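Tricorn protease (Thermoplasma acidophilum, PDB 1K32) cleaves peptides as a large serine protease, probably acting on products of the proteasome, with beta propellers thought to gate access to its active site. Local coordinates at residues 563-567 with 568-572; 200-203 with 204-208; 703-706 with 707-711. One frame throughout, in Å; residues are numbered along the deposited sequence.

Contact 1: 563-567 with 568-572; sequences IPLES and SILIY
Ile563 and Leu570 face each other as an antiparallel hydrogen-bonded pair of a beta hairpin, with both side chains on the same face of the sheet. They meet at their bases, the two CB atoms 3.9 Å apart. Two backbone bonds lock the pair: Ile563 N to Leu570 O, 2.8 Å, and Leu570 N back to Ile563 O, also 2.8 Å. On the other face, Pro564 and Ile569 form the next, non-hydrogen-bonded pair, where Ile569 CG1 comes within 4.2 Å of Pro564 CA. Nearer the turn, the side chain of Leu565 slants across that of Leu570, although the exact spacing of their ends is doubtful, and Leu565 CD1 rests 3.7 Å from Ser568 OG. Beyond the hairpin, Ile563 packs on Leu615 of the next sheet and Ile569 on Ile552, just after the last strand of the preceding one, placing the hairpin between neighbouring sheets of a propeller; Leu570 touches Val606 within its own sheet. At the loop, Leu565 N reaches Ser568 O at 2.6 Å, with an N-H...O angle of only 141°. The chemistry is uneven: proline, which has no N-H, occupies a position that needs none from this partner strand, and apolar groups fill both faces. At the turn, by contrast, Ser568 N is buried without a partner in the model; Leu565 N to Ser568 O is the bond across it.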
ATOM      1  N   ILE A 563     -13.109   5.116  28.026  1.00 24.68           N
ATOM      2  CA  ILE A 563     -12.676   3.756  28.301  1.00 26.46           C
ATOM      3  C   ILE A 563     -11.147   3.715  28.392  1.00 27.25           C
ATOM      4  O   ILE A 563     -10.452   3.703  27.376  1.00 27.66           O
ATOM      5  CB  ILE A 563     -13.162   2.801  27.179  1.00 28.04           C
ATOM      6  CG1 ILE A 563     -14.690   2.804  27.133  1.00 27.22           C
ATOM      7  CG2 ILE A 563     -12.634   1.379  27.411  1.00 27.04           C
ATOM      8  CD1 ILE A 563     -15.261   2.100  25.922  1.00 32.78           C
ATOM      9  N   PRO A 564     -10.606   3.708  29.617  1.00 26.48           N
ATOM     10  CA  PRO A 564      -9.157   3.667  29.814  1.00 27.36           C
ATOM     11  C   PRO A 564      -8.580   2.272  29.546  1.00 27.20           C
ATOM     12  O   PRO A 564      -9.023   1.282  30.130  1.00 23.94           O
ATOM     13  CB  PRO A 564      -9.007   4.080  31.270  1.00 26.90           C
ATOM     14  CG  PRO A 564     -10.199   3.426  31.899  1.00 27.34           C
ATOM     15  CD  PRO A 564     -11.308   3.761  30.912  1.00 26.69           C
ATOM     16  N   LEU A 565      -7.597   2.212  28.658  1.00 29.61           N
ATOM     17  CA  LEU A 565      -6.948   0.955  28.304  1.00 34.36           C
ATOM     18  C   LEU A 565      -5.484   0.982  28.734  1.00 36.20           C
ATOM     19  O   LEU A 565      -5.028   1.951  29.343  1.00 35.43           O
ATOM     20  CB  LEU A 565      -7.052   0.719  26.798  1.00 35.32           C
ATOM     21  CG  LEU A 565      -8.488   0.607  26.281  1.00 36.10           C
ATOM     22  CD1 LEU A 565      -8.488   0.508  24.763  1.00 36.65           C
ATOM     23  CD2 LEU A 565      -9.152  -0.601  26.905  1.00 37.40           C
ATOM     24  N   GLU A 566      -4.749  -0.078  28.408  1.00 39.33           N
ATOM     25  CA  GLU A 566      -3.344  -0.165  28.795  1.00 41.98           C
ATOM     26  C   GLU A 566      -2.525   1.035  28.343  1.00 41.55           C
ATOM     27  O   GLU A 566      -1.976   1.763  29.168  1.00 42.40           O
ATOM     28  CB  GLU A 566      -2.720  -1.456  28.256  1.00 44.92           C
ATOM     29  CG  GLU A 566      -1.296  -1.691  28.747  1.00 50.37           C
ATOM     30  CD  GLU A 566      -0.792  -3.093  28.448  1.00 53.43           C
ATOM     31  OE1 GLU A 566       0.346  -3.410  28.855  1.00 55.35           O
ATOM     32  OE2 GLU A 566      -1.531  -3.874  27.807  1.00 54.36           O
ATOM     33  N   SER A 567      -2.439   1.253  27.037  1.00 40.75           N
ATOM     34  CA  SER A 567      -1.665   2.377  26.541  1.00 39.73           C
ATOM     35  C   SER A 567      -2.489   3.380  25.743  1.00 37.74           C
ATOM     36  O   SER A 567      -1.950   4.170  24.974  1.00 37.83           O
ATOM     37  CB  SER A 567      -0.479   1.872  25.711  1.00 41.98           C
ATOM     38  OG  SER A 567      -0.894   0.937  24.734  1.00 45.20           O
ATOM     39  N   SER A 568      -3.802   3.356  25.935  1.00 35.43           N
ATOM     40  CA  SER A 568      -4.670   4.291  25.236  1.00 32.29           C
ATOM     41  C   SER A 568      -5.994   4.445  25.950  1.00 30.66           C
ATOM     42  O   SER A 568      -6.348   3.633  26.810  1.00 29.45           O
ATOM     43  CB  SER A 568      -4.925   3.824  23.802  1.00 30.36           C
ATOM     44  OG  SER A 568      -5.619   2.596  23.798  1.00 30.07           O
ATOM     45  N   ILE A 569      -6.714   5.499  25.586  1.00 26.92           N
ATOM     46  CA  ILE A 569      -8.013   5.786  26.155  1.00 25.78           C
ATOM     47  C   ILE A 569      -8.995   5.992  25.012  1.00 26.19           C
ATOM     48  O   ILE A 569      -8.753   6.810  24.126  1.00 26.25           O
ATOM     49  CB  ILE A 569      -7.956   7.059  27.028  1.00 25.26           C
ATOM     50  CG1 ILE A 569      -6.982   6.827  28.190  1.00 26.53           C
ATOM     51  CG2 ILE A 569      -9.331   7.416  27.529  1.00 21.65           C
ATOM     52  CD1 ILE A 569      -6.731   8.026  29.050  1.00 24.60           C
ATOM     53  N   LEU A 570     -10.087   5.229  25.013  1.00 25.23           N
ATOM     54  CA  LEU A 570     -11.089   5.374  23.969  1.00 24.19           C
ATOM     55  C   LEU A 570     -12.077   6.394  24.471  1.00 24.45           C
ATOM     56  O   LEU A 570     -12.343   6.463  25.671  1.00 24.39           O
ATOM     57  CB  LEU A 570     -11.802   4.046  23.692  1.00 27.07           C
ATOM     58  CG  LEU A 570     -11.107   3.025  22.781  1.00 30.68           C
ATOM     59  CD1 LEU A 570     -11.239   3.442  21.328  1.00 32.08           C
ATOM     60  CD2 LEU A 570      -9.649   2.911  23.154  1.00 32.42           C
ATOM     61  N   ILE A 571     -12.612   7.197  23.560  1.00 23.47           N
ATOM     62  CA  ILE A 571     -13.571   8.225  23.933  1.00 23.69           C
ATOM     63  C   ILE A 571     -14.694   8.337  22.911  1.00 22.65           C
ATOM     64  O   ILE A 571     -14.445   8.441  21.712  1.00 23.66           O
ATOM     65  CB  ILE A 571     -12.893   9.601  24.035  1.00 24.55           C
ATOM     66  CG1 ILE A 571     -11.757   9.549  25.060  1.00 25.72           C
ATOM     67  CG2 ILE A 571     -13.935  10.655  24.394  1.00 27.14           C
ATOM     68  CD1 ILE A 571     -10.856  10.766  25.055  1.00 28.79           C
ATOM     69  N   TYR A 572     -15.931   8.314  23.393  1.00 22.70           N
ATOM     70  CA  TYR A 572     -17.081   8.449  22.517  1.00 20.96           C
ATOM     71  C   TYR A 572     -17.317   9.948  22.403  1.00 20.16           C
ATOM     72  O   TYR A 572     -17.588  10.616  23.396  1.00 19.25           O
ATOM     73  CB  TYR A 572     -18.314   7.775  23.118  1.00 20.71           C
ATOM     74  CG  TYR A 572     -19.450   7.620  22.131  1.00 21.58           C
ATOM     75  CD1 TYR A 572     -19.624   6.429  21.431  1.00 21.41           C
ATOM     76  CD2 TYR A 572     -20.339   8.666  21.883  1.00 21.86           C
ATOM     77  CE1 TYR A 572     -20.651   6.271  20.508  1.00 22.40           C
ATOM     78  CE2 TYR A 572     -21.381   8.521  20.959  1.00 25.12           C
ATOM     79  CZ  TYR A 572     -21.530   7.313  20.272  1.00 24.76           C
ATOM     80  OH  TYR A 572     -22.554   7.140  19.355  1.00 23.32           O
TER

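Contact 2: 200-203 with 204-208; sequences VDMS and THVSS
Val200 and Val206 meet through methyl groups, CG1 of the first lying 4.0 Å from CG2 of the second, and no flat group stacks between them. The flat groups take their partners outside the turn: the two nitrogens of the His205 imidazole are bonded, ND1 with Gly185 N and NE2 with Phe171 O, while the Asp201 carboxylate forms salt bridges with Arg184, Lys186 and Lys198. The two valine side chains cross at about a right angle. Met202 also crosses Val206 nearly at right angles; its chain is extended as far as the sulfur and then bends (chi3 -95°), which turns CE toward the valine, although the exact spacing there is doubtful. Phe218 touches both Met202 and Val206. No direct hydrogen bond spans the turn. Instead a water bridges its backbone, 2.7 Å from Met202 N and 2.8 Å from Thr204 O. The Thr204 hydroxyl is bonded to that of Thr220, and Met202 O takes a bond from Arg184 NE. The chain thus leaves strand 195-200, outermost in one four-stranded antiparallel sheet, and enters strand 207-212, the first of the next sheet: the blade-to-blade connection typical of a beta propeller.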
ATOM      1  N   VAL A 200     -73.870  27.129  20.325  1.00 28.58           N
ATOM      2  CA  VAL A 200     -73.547  26.171  21.377  1.00 27.67           C
ATOM      3  C   VAL A 200     -72.093  26.348  21.828  1.00 28.88           C
ATOM      4  O   VAL A 200     -71.147  25.978  21.126  1.00 27.90           O
ATOM      5  CB  VAL A 200     -73.786  24.727  20.917  1.00 26.85           C
ATOM      6  CG1 VAL A 200     -73.410  23.760  22.028  1.00 28.01           C
ATOM      7  CG2 VAL A 200     -75.255  24.542  20.556  1.00 25.66           C
ATOM      8  N   ASP A 201     -71.949  26.953  23.001  1.00 27.25           N
ATOM      9  CA  ASP A 201     -70.671  27.220  23.628  1.00 27.71           C
ATOM     10  C   ASP A 201     -70.888  26.906  25.111  1.00 27.76           C
ATOM     11  O   ASP A 201     -71.351  27.749  25.870  1.00 27.54           O
ATOM     12  CB  ASP A 201     -70.299  28.699  23.444  1.00 27.23           C
ATOM     13  CG  ASP A 201     -68.879  29.011  23.893  1.00 29.60           C
ATOM     14  OD1 ASP A 201     -68.401  28.370  24.855  1.00 28.86           O
ATOM     15  OD2 ASP A 201     -68.247  29.913  23.295  1.00 30.40           O
ATOM     16  N   MET A 202     -70.577  25.678  25.507  1.00 29.21           N
ATOM     17  CA  MET A 202     -70.742  25.240  26.889  1.00 28.21           C
ATOM     18  C   MET A 202     -69.389  25.177  27.582  1.00 28.36           C
ATOM     19  O   MET A 202     -68.347  25.257  26.932  1.00 27.57           O
ATOM     20  CB  MET A 202     -71.401  23.858  26.921  1.00 28.95           C
ATOM     21  CG  MET A 202     -72.839  23.861  26.415  1.00 32.80           C
ATOM     22  SD  MET A 202     -73.574  22.225  26.225  1.00 32.56           S
ATOM     23  CE  MET A 202     -73.268  21.939  24.610  1.00 38.25           C
ATOM     24  N   SER A 203     -69.402  25.028  28.902  1.00 27.30           N
ATOM     25  CA  SER A 203     -68.164  24.956  29.650  1.00 27.36           C
ATOM     26  C   SER A 203     -67.358  23.729  29.241  1.00 27.79           C
ATOM     27  O   SER A 203     -66.128  23.765  29.269  1.00 27.39           O
ATOM     28  CB  SER A 203     -68.440  24.926  31.157  1.00 27.94           C
ATOM     29  OG  SER A 203     -69.124  23.745  31.529  1.00 30.41           O
ATOM     30  N   THR A 204     -68.050  22.656  28.851  1.00 26.54           N
ATOM     31  CA  THR A 204     -67.398  21.419  28.432  1.00 25.08           C
ATOM     32  C   THR A 204     -67.373  21.236  26.908  1.00 25.40           C
ATOM     33  O   THR A 204     -67.978  22.000  26.164  1.00 26.17           O
ATOM     34  CB  THR A 204     -68.074  20.172  29.079  1.00 26.18           C
ATOM     35  OG1 THR A 204     -69.452  20.107  28.686  1.00 25.22           O
ATOM     36  CG2 THR A 204     -67.992  20.256  30.613  1.00 26.45           C
ATOM     37  N   HIS A 205     -66.668  20.202  26.470  1.00 25.45           N
ATOM     38  CA  HIS A 205     -66.487  19.864  25.062  1.00 24.23           C
ATOM     39  C   HIS A 205     -67.698  19.208  24.395  1.00 23.59           C
ATOM     40  O   HIS A 205     -68.239  18.236  24.896  1.00 23.01           O
ATOM     41  CB  HIS A 205     -65.283  18.932  24.949  1.00 23.96           C
ATOM     42  CG  HIS A 205     -65.070  18.374  23.579  1.00 25.77           C
ATOM     43  ND1 HIS A 205     -64.717  19.161  22.503  1.00 25.38           N
ATOM     44  CD2 HIS A 205     -65.094  17.102  23.123  1.00 25.30           C
ATOM     45  CE1 HIS A 205     -64.522  18.394  21.447  1.00 26.96           C
ATOM     46  NE2 HIS A 205     -64.743  17.141  21.796  1.00 26.93           N
ATOM     47  N   VAL A 206     -68.101  19.735  23.246  1.00 21.92           N
ATOM     48  CA  VAL A 206     -69.224  19.174  22.520  1.00 22.18           C
ATOM     49  C   VAL A 206     -68.670  18.395  21.343  1.00 22.19           C
ATOM     50  O   VAL A 206     -67.829  18.903  20.606  1.00 19.88           O
ATOM     51  CB  VAL A 206     -70.156  20.288  22.007  1.00 25.00           C
ATOM     52  CG1 VAL A 206     -71.214  19.710  21.080  1.00 25.18           C
ATOM     53  CG2 VAL A 206     -70.802  20.993  23.190  1.00 24.68           C
ATOM     54  N   SER A 207     -69.151  17.170  21.167  1.00 21.43           N
ATOM     55  CA  SER A 207     -68.679  16.322  20.091  1.00 22.03           C
ATOM     56  C   SER A 207     -69.807  15.650  19.312  1.00 22.82           C
ATOM     57  O   SER A 207     -70.941  15.553  19.784  1.00 21.95           O
ATOM     58  CB  SER A 207     -67.767  15.242  20.666  1.00 21.96           C
ATOM     59  OG  SER A 207     -68.490  14.420  21.559  1.00 24.18           O
ATOM     60  N   SER A 208     -69.482  15.204  18.106  1.00 22.11           N
ATOM     61  CA  SER A 208     -70.428  14.487  17.250  1.00 23.61           C
ATOM     62  C   SER A 208     -71.832  15.055  17.119  1.00 23.85           C
ATOM     63  O   SER A 208     -72.819  14.388  17.445  1.00 23.29           O
ATOM     64  CB  SER A 208     -70.529  13.037  17.713  1.00 19.57           C
ATOM     65  OG  SER A 208     -69.244  12.450  17.705  1.00 24.63           O
TER
HETATM   66  O   HOH W   1     -68.824  23.968  24.316  1.00 18.76           O

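Contact 3: 703-706 with 707-711; sequences YDLS and NVIVE
Tyr703 and Asn707 sit one turn apart on the alpha helix 702-714, part of the C1 domain, and the contact repeats that i to i+4 spacing down the segment. Tyr703 O accepts Asn707 N at 3.1 Å. CG anti to the backbone N (chi1 -168°) swings the Tyr703 ring toward Asn707, whose carboxamide end stands over one ring face, the two planes 85° apart. The ring also touches Val54 and Asn56 of a propeller strand. Replacing the tyrosine with alanine would probably take away the surface against which the Asn707 amide rests, leaving that amide freer to turn and opening a gap toward Val54. Asp704 comes next: its O takes a weak bond from Val708 N at 3.3 Å, while its carboxylate turns back to accept Lys700 N and Thr701 N through OD1. Leu705 follows with a nearly straight bond, Ile709 N to Leu705 O, 2.9 Å at 172°. Their side chains cross obliquely and tightly, Leu705 CD2 lying 3.5 Å from Ile709 CG1, and both press on helix 656-674, the leucine on Phe660 and Met663 and the isoleucine on Ala667. Last, Ser706 O receives Val710 N at 2.8 Å, while Val710 CG2 lies 3.8 Å from Ser706 OG.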
ATOM      1  N   TYR A 703     -55.381  -1.440  16.957  1.00 18.57           N
ATOM      2  CA  TYR A 703     -56.265  -0.286  16.975  1.00 19.58           C
ATOM      3  C   TYR A 703     -57.349  -0.443  18.048  1.00 19.90           C
ATOM      4  O   TYR A 703     -57.681   0.524  18.732  1.00 20.20           O
ATOM      5  CB  TYR A 703     -56.937  -0.075  15.619  1.00 22.91           C
ATOM      6  CG  TYR A 703     -57.613   1.277  15.533  1.00 25.31           C
ATOM      7  CD1 TYR A 703     -56.881   2.442  15.742  1.00 26.78           C
ATOM      8  CD2 TYR A 703     -58.975   1.395  15.267  1.00 26.38           C
ATOM      9  CE1 TYR A 703     -57.478   3.695  15.693  1.00 30.05           C
ATOM     10  CE2 TYR A 703     -59.593   2.654  15.212  1.00 28.40           C
ATOM     11  CZ  TYR A 703     -58.830   3.797  15.428  1.00 29.05           C
ATOM     12  OH  TYR A 703     -59.396   5.047  15.382  1.00 31.68           O
ATOM     13  N   ASP A 704     -57.912  -1.646  18.155  1.00 18.08           N
ATOM     14  CA  ASP A 704     -58.925  -1.975  19.154  1.00 21.80           C
ATOM     15  C   ASP A 704     -58.360  -1.657  20.538  1.00 21.02           C
ATOM     16  O   ASP A 704     -59.010  -0.995  21.345  1.00 19.52           O
ATOM     17  CB  ASP A 704     -59.259  -3.475  19.117  1.00 21.38           C
ATOM     18  CG  ASP A 704     -60.057  -3.871  17.896  1.00 24.76           C
ATOM     19  OD1 ASP A 704     -60.118  -5.081  17.590  1.00 25.06           O
ATOM     20  OD2 ASP A 704     -60.636  -2.981  17.240  1.00 28.30           O
ATOM     21  N   LEU A 705     -57.139  -2.132  20.785  1.00 20.19           N
ATOM     22  CA  LEU A 705     -56.468  -1.931  22.064  1.00 22.80           C
ATOM     23  C   LEU A 705     -56.296  -0.450  22.370  1.00 22.87           C
ATOM     24  O   LEU A 705     -56.443  -0.031  23.516  1.00 21.32           O
ATOM     25  CB  LEU A 705     -55.095  -2.614  22.067  1.00 22.38           C
ATOM     26  CG  LEU A 705     -54.561  -3.155  23.411  1.00 24.80           C
ATOM     27  CD1 LEU A 705     -53.042  -3.151  23.389  1.00 20.57           C
ATOM     28  CD2 LEU A 705     -55.056  -2.333  24.571  1.00 25.35           C
ATOM     29  N   SER A 706     -55.976   0.337  21.342  1.00 21.47           N
ATOM     30  CA  SER A 706     -55.795   1.774  21.505  1.00 20.48           C
ATOM     31  C   SER A 706     -57.076   2.437  21.991  1.00 21.55           C
ATOM     32  O   SER A 706     -57.051   3.272  22.894  1.00 21.51           O
ATOM     33  CB  SER A 706     -55.373   2.403  20.171  1.00 21.62           C
ATOM     34  OG  SER A 706     -55.481   3.809  20.220  1.00 21.66           O
ATOM     35  N   ASN A 707     -58.200   2.071  21.389  1.00 20.20           N
ATOM     36  CA  ASN A 707     -59.469   2.651  21.792  1.00 22.11           C
ATOM     37  C   ASN A 707     -59.703   2.437  23.285  1.00 21.47           C
ATOM     38  O   ASN A 707     -60.194   3.330  23.979  1.00 22.76           O
ATOM     39  CB  ASN A 707     -60.624   2.024  20.995  1.00 22.42           C
ATOM     40  CG  ASN A 707     -60.731   2.584  19.580  1.00 24.91           C
ATOM     41  OD1 ASN A 707     -59.953   2.230  18.671  1.00 25.79           O
ATOM     42  ND2 ASN A 707     -61.692   3.465  19.388  1.00 21.52           N
ATOM     43  N   VAL A 708     -59.355   1.253  23.769  1.00 18.30           N
ATOM     44  CA  VAL A 708     -59.542   0.929  25.175  1.00 20.78           C
ATOM     45  C   VAL A 708     -58.552   1.686  26.044  1.00 20.62           C
ATOM     46  O   VAL A 708     -58.949   2.334  27.010  1.00 19.47           O
ATOM     47  CB  VAL A 708     -59.391  -0.597  25.420  1.00 21.96           C
ATOM     48  CG1 VAL A 708     -59.537  -0.923  26.916  1.00 19.56           C
ATOM     49  CG2 VAL A 708     -60.451  -1.363  24.578  1.00 20.19           C
ATOM     50  N   ILE A 709     -57.271   1.626  25.689  1.00 18.55           N
ATOM     51  CA  ILE A 709     -56.243   2.310  26.476  1.00 19.92           C
ATOM     52  C   ILE A 709     -56.466   3.815  26.575  1.00 19.96           C
ATOM     53  O   ILE A 709     -56.317   4.406  27.645  1.00 19.24           O
ATOM     54  CB  ILE A 709     -54.828   2.058  25.901  1.00 18.93           C
ATOM     55  CG1 ILE A 709     -54.373   0.644  26.270  1.00 20.25           C
ATOM     56  CG2 ILE A 709     -53.840   3.100  26.436  1.00 19.35           C
ATOM     57  CD1 ILE A 709     -53.002   0.287  25.794  1.00 17.59           C
ATOM     58  N   VAL A 710     -56.814   4.429  25.448  1.00 19.66           N
ATOM     59  CA  VAL A 710     -57.028   5.861  25.414  1.00 18.52           C
ATOM     60  C   VAL A 710     -58.188   6.285  26.303  1.00 17.67           C
ATOM     61  O   VAL A 710     -58.091   7.310  26.963  1.00 15.13           O
ATOM     62  CB  VAL A 710     -57.280   6.350  23.960  1.00 20.66           C
ATOM     63  CG1 VAL A 710     -57.699   7.811  23.968  1.00 19.20           C
ATOM     64  CG2 VAL A 710     -56.011   6.170  23.134  1.00 18.25           C
ATOM     65  N   GLU A 711     -59.280   5.513  26.295  1.00 16.99           N
ATOM     66  CA  GLU A 711     -60.443   5.819  27.129  1.00 19.41           C
ATOM     67  C   GLU A 711     -60.037   5.754  28.601  1.00 19.17           C
ATOM     68  O   GLU A 711     -60.423   6.617  29.381  1.00 17.14           O
ATOM     69  CB  GLU A 711     -61.593   4.829  26.868  1.00 20.61           C
ATOM     70  CG  GLU A 711     -62.336   5.019  25.538  1.00 20.40           C
ATOM     71  CD  GLU A 711     -63.376   6.131  25.582  1.00 23.84           C
ATOM     72  OE1 GLU A 711     -64.054   6.359  24.557  1.00 25.87           O
ATOM     73  OE2 GLU A 711     -63.528   6.778  26.641  1.00 23.85           O
TER

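Along the chain the order is contact 2, contact 1, contact 3, and none touches another. Contact 2 joins two blades of the first, six-bladed propeller; contact 1 is a hairpin within one blade of the second, seven-bladed propeller, and their centres lie about 63 Å apart, on opposite sides of the chain's centre. Contact 3, on helix 702-714 of the C1 domain, is about 23 Å from contact 2 and 49 Å from contact 1, centre to centre. The helix is closely tied to the first propeller: Glu711 forms salt bridges with Lys177 and Arg250. The three sites thus sample both propellers and a helical domain that docks on one of them.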